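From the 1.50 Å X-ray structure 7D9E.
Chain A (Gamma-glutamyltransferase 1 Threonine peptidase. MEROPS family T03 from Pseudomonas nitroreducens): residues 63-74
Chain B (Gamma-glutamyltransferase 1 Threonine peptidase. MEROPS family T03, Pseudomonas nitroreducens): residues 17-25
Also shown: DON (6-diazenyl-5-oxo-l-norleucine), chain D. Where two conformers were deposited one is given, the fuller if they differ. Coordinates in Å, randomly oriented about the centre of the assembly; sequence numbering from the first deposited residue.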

ATOM      1  N   THR A  63      -0.725 -14.524   8.569  1.00 16.08           N
ATOM      2  CA  THR A  63      -1.081 -15.559   7.595  1.00 16.54           C
ATOM      3  C   THR A  63      -0.582 -15.192   6.207  1.00 15.45           C
ATOM      4  O   THR A  63       0.046 -16.015   5.527  1.00 16.07           O
ATOM      5  CB  THR A  63      -2.592 -15.789   7.576  1.00 18.61           C
ATOM      6  OG1 THR A  63      -2.985 -16.417   8.801  1.00 20.37           O
ATOM      7  CG2 THR A  63      -2.985 -16.723   6.446  1.00 17.47           C
ATOM      8  N   LEU A  64      -0.821 -13.948   5.783  1.00 16.11           N
ATOM      9  CA  LEU A  64      -0.384 -13.531   4.457  1.00 16.07           C
ATOM     10  C   LEU A  64       1.134 -13.426   4.340  1.00 14.21           C
ATOM     11  O   LEU A  64       1.662 -13.515   3.223  1.00 15.71           O
ATOM     12  CB  LEU A  64      -1.056 -12.213   4.090  1.00 16.46           C
ATOM     13  CG  LEU A  64      -2.583 -12.258   4.012  1.00 17.38           C
ATOM     14  CD1 LEU A  64      -3.194 -10.852   3.895  1.00 17.56           C
ATOM     15  CD2 LEU A  64      -3.027 -13.123   2.846  1.00 17.03           C
ATOM     16  N   ALA A  65       1.846 -13.243   5.457  1.00 14.41           N
ATOM     17  CA  ALA A  65       3.301 -13.305   5.450  1.00 15.42           C
ATOM     18  C   ALA A  65       3.797 -14.693   5.068  1.00 17.09           C
ATOM     19  O   ALA A  65       4.954 -14.841   4.642  1.00 17.38           O
ATOM     20  CB  ALA A  65       3.823 -12.897   6.822  1.00 16.83           C
ATOM     21  N   VAL A  66       2.936 -15.704   5.197  1.00 16.99           N
ATOM     22  CA  VAL A  66       3.217 -17.054   4.744  1.00 16.38           C
ATOM     23  C   VAL A  66       2.656 -17.305   3.347  1.00 15.48           C
ATOM     24  O   VAL A  66       3.368 -17.776   2.458  1.00 15.26           O
ATOM     25  CB  VAL A  66       2.656 -18.077   5.754  1.00 16.63           C
ATOM     26  CG1 VAL A  66       2.914 -19.491   5.256  1.00 17.72           C
ATOM     27  CG2 VAL A  66       3.253 -17.863   7.134  1.00 18.63           C
ATOM     28  N   THR A  67       1.375 -17.002   3.135  1.00 17.35           N
ATOM     29  CA  THR A  67       0.679 -17.417   1.925  1.00 16.20           C
ATOM     30  C   THR A  67       0.772 -16.424   0.782  1.00 15.57           C
ATOM     31  O   THR A  67       0.437 -16.797  -0.346  1.00 15.97           O
ATOM     32  CB  THR A  67      -0.804 -17.717   2.215  1.00 15.60           C
ATOM     33  OG1 THR A  67      -1.483 -16.500   2.550  1.00 16.59           O
ATOM     34  CG2 THR A  67      -0.934 -18.727   3.352  1.00 19.00           C
ATOM     35  N   TYR A  68       1.230 -15.185   1.036  1.00 15.11           N
ATOM     36  CA  TYR A  68       1.150 -14.235  -0.062  1.00 15.06           C
ATOM     37  C   TYR A  68       2.575 -13.576   0.040  1.00 17.22           C
ATOM     38  O   TYR A  68       2.684 -12.352   0.167  1.00 15.72           O
ATOM     39  CB  TYR A  68       0.133 -13.198   0.274  1.00 16.87           C
ATOM     40  CG  TYR A  68      -0.488 -12.420  -0.873  1.00 13.93           C
ATOM     41  CD1 TYR A  68      -1.597 -12.948  -1.496  1.00 14.42           C
ATOM     42  CD2 TYR A  68       0.109 -11.342  -1.466  1.00 19.23           C
ATOM     43  CE1 TYR A  68      -2.221 -12.309  -2.533  1.00 17.35           C
ATOM     44  CE2 TYR A  68      -0.489 -10.708  -2.566  1.00 21.76           C
ATOM     45  CZ  TYR A  68      -1.653 -11.218  -3.089  1.00 17.24           C
ATOM     46  OH  TYR A  68      -2.290 -10.656  -4.178  1.00 18.44           O
ATOM     47  N   PRO A  69       3.658 -14.367   0.000  1.00 16.91           N
ATOM     48  CA  PRO A  69       5.001 -13.812   0.284  1.00 15.36           C
ATOM     49  C   PRO A  69       5.491 -12.767  -0.715  1.00 16.46           C
ATOM     50  O   PRO A  69       6.501 -12.078  -0.440  1.00 18.20           O
ATOM     51  CB  PRO A  69       5.911 -15.051   0.237  1.00 19.60           C
ATOM     52  CG  PRO A  69       5.167 -16.033  -0.604  1.00 21.12           C
ATOM     53  CD  PRO A  69       3.712 -15.812  -0.244  1.00 17.87           C
ATOM     54  N   GLU A  70       4.839 -12.629  -1.866  1.00 15.13           N
ATOM     55  CA  GLU A  70       5.205 -11.549  -2.768  1.00 15.68           C
ATOM     56  C   GLU A  70       4.996 -10.186  -2.124  1.00 15.29           C
ATOM     57  O   GLU A  70       5.619  -9.205  -2.555  1.00 16.68           O
ATOM     58  CB  GLU A  70       4.439 -11.677  -4.083  1.00 16.36           C
ATOM     59  CG  GLU A  70       2.928 -11.668  -3.978  1.00 18.93           C
ATOM     60  CD  GLU A  70       2.293 -13.050  -3.852  1.00 17.12           C
ATOM     61  OE1 GLU A  70       2.780 -13.873  -3.034  1.00 16.52           O
ATOM     62  OE2 GLU A  70       1.308 -13.308  -4.593  1.00 19.66           O
ATOM     63  N   ALA A  71       4.140 -10.097  -1.103  1.00 15.97           N
ATOM     64  CA  ALA A  71       3.789  -8.809  -0.523  1.00 14.55           C
ATOM     65  C   ALA A  71       3.497  -8.873   0.970  1.00 15.63           C
ATOM     66  O   ALA A  71       4.020  -8.056   1.730  1.00 15.98           O
ATOM     67  CB  ALA A  71       2.599  -8.202  -1.272  1.00 16.96           C
ATOM     68  N   GLY A  72       2.670  -9.823   1.407  1.00 14.54           N
ATOM     69  CA  GLY A  72       2.551 -10.066   2.833  1.00 17.82           C
ATOM     70  C   GLY A  72       3.901 -10.442   3.397  1.00 14.54           C
ATOM     71  O   GLY A  72       4.714 -11.069   2.716  1.00 14.95           O
ATOM     72  N   ASN A  73       4.163 -10.035   4.633  1.00 15.71           N
ATOM     73  CA  ASN A  73       5.556 -10.056   5.040  1.00 14.27           C
ATOM     74  C   ASN A  73       5.726  -9.902   6.539  1.00 16.13           C
ATOM     75  O   ASN A  73       4.881  -9.330   7.225  1.00 16.48           O
ATOM     76  CB  ASN A  73       6.296  -8.893   4.365  1.00 15.31           C
ATOM     77  CG  ASN A  73       5.869  -7.553   4.909  1.00 15.58           C
ATOM     78  OD1 ASN A  73       6.403  -7.080   5.923  1.00 16.33           O
ATOM     79  ND2 ASN A  73       4.907  -6.917   4.236  1.00 14.84           N
ATOM     80  N   ILE A  74       6.880 -10.381   7.017  1.00 16.14           N
ATOM     81  CA  ILE A  74       7.484  -9.876   8.242  1.00 16.52           C
ATOM     82  C   ILE A  74       8.763  -9.092   7.982  1.00 19.56           C
ATOM     83  O   ILE A  74       9.281  -8.463   8.911  1.00 20.14           O
ATOM     84  CB  ILE A  74       7.718 -10.981   9.296  1.00 17.42           C
ATOM     85  CG1 ILE A  74       8.647 -12.083   8.771  1.00 17.63           C
ATOM     86  CG2 ILE A  74       6.386 -11.555   9.771  1.00 18.09           C
ATOM     87  CD1 ILE A  74       9.074 -13.070   9.844  1.00 21.16           C
TER
ATOM     88  N   THR B  17      -2.571  -1.916   4.812  1.00 13.48           N
ATOM     89  CA  THR B  17      -1.788  -2.049   3.589  1.00 13.58           C
ATOM     90  C   THR B  17      -0.350  -2.280   4.017  1.00 13.30           C
ATOM     91  O   THR B  17       0.193  -1.504   4.812  1.00 14.48           O
ATOM     92  CB  THR B  17      -1.856  -0.778   2.718  1.00 13.71           C
ATOM     93  OG1 THR B  17      -3.218  -0.368   2.514  1.00 15.52           O
ATOM     94  CG2 THR B  17      -1.264  -1.053   1.369  1.00 15.56           C
ATOM     95  N   TYR B  18       0.277  -3.331   3.489  0.64 13.13           N
ATOM     96  CA  TYR B  18       1.671  -3.593   3.836  0.64 14.29           C
ATOM     97  C   TYR B  18       2.370  -4.233   2.648  0.64 14.17           C
ATOM     98  O   TYR B  18       1.738  -4.669   1.685  0.64 14.33           O
ATOM     99  CB  TYR B  18       1.807  -4.300   5.200  0.64 16.16           C
ATOM    100  CG  TYR B  18       1.478  -5.771   5.300  0.64 13.81           C
ATOM    101  CD1 TYR B  18       0.662  -6.407   4.381  0.64 15.13           C
ATOM    102  CD2 TYR B  18       1.969  -6.525   6.359  0.64 13.26           C
ATOM    103  CE1 TYR B  18       0.365  -7.765   4.495  0.64 16.94           C
ATOM    104  CE2 TYR B  18       1.689  -7.881   6.476  0.64 14.97           C
ATOM    105  CZ  TYR B  18       0.880  -8.489   5.542  0.64 15.38           C
ATOM    106  OH  TYR B  18       0.585  -9.829   5.639  0.64 18.45           O
ATOM    107  N   THR B  19       3.698  -4.279   2.713  1.00 13.67           N
ATOM    108  CA  THR B  19       4.475  -4.472   1.500  1.00 13.84           C
ATOM    109  C   THR B  19       5.924  -4.820   1.759  1.00 15.53           C
ATOM    110  O   THR B  19       6.478  -4.527   2.822  1.00 14.59           O
ATOM    111  CB  THR B  19       4.413  -3.183   0.633  1.00 15.06           C
ATOM    112  OG1 THR B  19       4.887  -3.453  -0.692  1.00 17.09           O
ATOM    113  CG2 THR B  19       5.183  -2.024   1.237  1.00 17.83           C
ATOM    114  N   LEU B  20       6.539  -5.420   0.728  1.00 14.51           N
ATOM    115  CA  LEU B  20       7.987  -5.520   0.557  1.00 15.11           C
ATOM    116  C   LEU B  20       8.510  -4.515  -0.467  1.00 15.49           C
ATOM    117  O   LEU B  20       9.718  -4.435  -0.687  1.00 16.66           O
ATOM    118  CB  LEU B  20       8.341  -6.910   0.069  1.00 15.95           C
ATOM    119  CG  LEU B  20       8.142  -8.051   1.056  1.00 16.50           C
ATOM    120  CD1 LEU B  20       8.439  -9.342   0.317  1.00 17.32           C
ATOM    121  CD2 LEU B  20       9.015  -7.916   2.265  1.00 15.67           C
ATOM    122  N   ASN B  21       7.620  -3.738  -1.069  1.00 15.65           N
ATOM    123  CA  ASN B  21       7.806  -2.836  -2.199  1.00 15.36           C
ATOM    124  C   ASN B  21       7.581  -3.651  -3.490  1.00 17.05           C
ATOM    125  O   ASN B  21       6.426  -3.994  -3.811  1.00 18.15           O
ATOM    126  CB  ASN B  21       9.096  -2.041  -2.205  1.00 15.74           C
ATOM    127  CG  ASN B  21       9.117  -1.031  -3.336  1.00 15.80           C
ATOM    128  OD1 ASN B  21       8.042  -0.673  -3.864  1.00 18.38           O
ATOM    129  ND2 ASN B  21      10.297  -0.589  -3.736  1.00 20.92           N
ATOM    130  N   TRP B  22       8.624  -3.979  -4.232  1.00 17.10           N
ATOM    131  CA  TRP B  22       8.431  -4.809  -5.420  1.00 18.65           C
ATOM    132  C   TRP B  22       8.003  -6.213  -4.984  1.00 16.02           C
ATOM    133  O   TRP B  22       8.142  -6.597  -3.827  1.00 16.49           O
ATOM    134  CB  TRP B  22       9.689  -4.816  -6.303  1.00 23.78           C
ATOM    135  CG  TRP B  22       9.773  -3.596  -7.236  1.00 32.35           C
ATOM    136  CD1 TRP B  22       9.289  -2.333  -6.993  1.00 42.00           C
ATOM    137  CD2 TRP B  22      10.359  -3.547  -8.548  1.00 43.17           C
ATOM    138  N   ASP B  23       7.439  -6.988  -5.919  1.00 21.35           N
ATOM    139  CA  ASP B  23       7.007  -8.333  -5.550  1.00 19.13           C
ATOM    140  C   ASP B  23       8.214  -9.189  -5.180  1.00 17.92           C
ATOM    141  O   ASP B  23       9.188  -9.288  -5.940  1.00 21.76           O
ATOM    142  CB  ASP B  23       6.225  -8.982  -6.684  1.00 21.26           C
ATOM    143  CG  ASP B  23       4.787  -8.480  -6.793  1.00 31.45           C
ATOM    144  OD1 ASP B  23       4.292  -7.765  -5.892  1.00 35.88           O
ATOM    145  OD2 ASP B  23       4.148  -8.805  -7.805  1.00 54.38           O
ATOM    146  N   PHE B  24       8.149  -9.786  -3.990  1.00 17.38           N
ATOM    147  CA  PHE B  24       9.217 -10.565  -3.380  1.00 16.22           C
ATOM    148  C   PHE B  24      10.386  -9.693  -2.934  1.00 16.32           C
ATOM    149  O   PHE B  24      11.457 -10.216  -2.583  1.00 17.20           O
ATOM    150  CB  PHE B  24       9.643 -11.719  -4.286  1.00 18.14           C
ATOM    151  CG  PHE B  24       8.538 -12.727  -4.546  1.00 15.69           C
ATOM    152  CD1 PHE B  24       8.252 -13.718  -3.608  1.00 17.83           C
ATOM    153  CD2 PHE B  24       7.798 -12.687  -5.716  1.00 15.75           C
ATOM    154  CE1 PHE B  24       7.245 -14.651  -3.861  1.00 17.69           C
ATOM    155  CE2 PHE B  24       6.804 -13.616  -5.962  1.00 17.77           C
ATOM    156  CZ  PHE B  24       6.547 -14.602  -5.046  1.00 19.70           C
ATOM    157  N   GLY B  25      10.189  -8.377  -2.895  1.00 15.90           N
ATOM    158  CA  GLY B  25      11.154  -7.490  -2.266  1.00 16.59           C
ATOM    159  C   GLY B  25      12.516  -7.511  -2.927  1.00 16.80           C
ATOM    160  O   GLY B  25      12.653  -7.514  -4.156  1.00 18.57           O
TER
HETATM  161  O   DON D 701       4.970   2.303  -0.422  1.00 17.87           O
HETATM  162  C   DON D 701       4.695   2.444  -1.731  1.00 21.56           C
HETATM  163  OXT DON D 701       4.014   3.397  -2.099  1.00 21.60           O
HETATM  164  CA  DON D 701       5.204   1.270  -2.545  1.00 25.06           C
HETATM  165  N   DON D 701       6.468   0.781  -2.040  1.00 20.83           N
HETATM  166  CB  DON D 701       3.993   0.312  -2.538  1.00 24.65           C
HETATM  167  C1E DON D 701       4.323  -1.021  -3.138  1.00 31.15           C
HETATM  168  C1D DON D 701       3.030  -1.767  -3.336  1.00 41.76           C
HETATM  169  O1J DON D 701       1.935  -1.300  -2.985  1.00 54.71           O
HETATM  170  O   HOH W   1       5.544  -6.363  -1.981  1.00 16.25           O

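A single backbone carbonyl, Glu70(A) O, gathers most of the polar chemistry of this contact: it accepts the only direct hydrogen bond between the stretches, from Phe24(B) N (3.0 Å, nearly linear at 171°), and a CA-H...O contact from Asp23(B) CA (3.4 Å), and water 1 lies in hydrogen-bonding position, its O 2.9 Å from Glu70(A) O. The same water accepts from Leu20(B) N (3.0 Å to its O), so it can bridge the two backbones. Phe24(B) lies within a type II turn, Trp22(B) to Gly25(B), closed by Gly25(B) N to Trp22(B) O at 2.9 Å. The Phe24(B) ring lies against Glu70(A), whose CA sits 3.7 Å from the ring centroid and 7° off the normal, a CH-pi contact; Pro69(A) CG adds apolar packing at 4.1 Å from Phe24(B) CE1. Strand residue Tyr18(B) meets both the helix of chain A, which runs to Thr67(A), and the loop after it. Leu64(A) CB approaches the ring edge, 3.3 Å from Tyr18(B) OH, while Asn73(A) ND2 lies over one face, 3.6 Å from Tyr18(B) CD2. Asn73(A) ND2 is held by its own loop, donating to Ala71(A) O at 2.9 Å. At Gly72(A), CA lies 3.4 Å from Tyr18(B) OH; a CB there would clash with that hydroxyl and with Leu64(A) O. Leu20(B) CD2 packs against Asn73(A) CB at 3.6 Å.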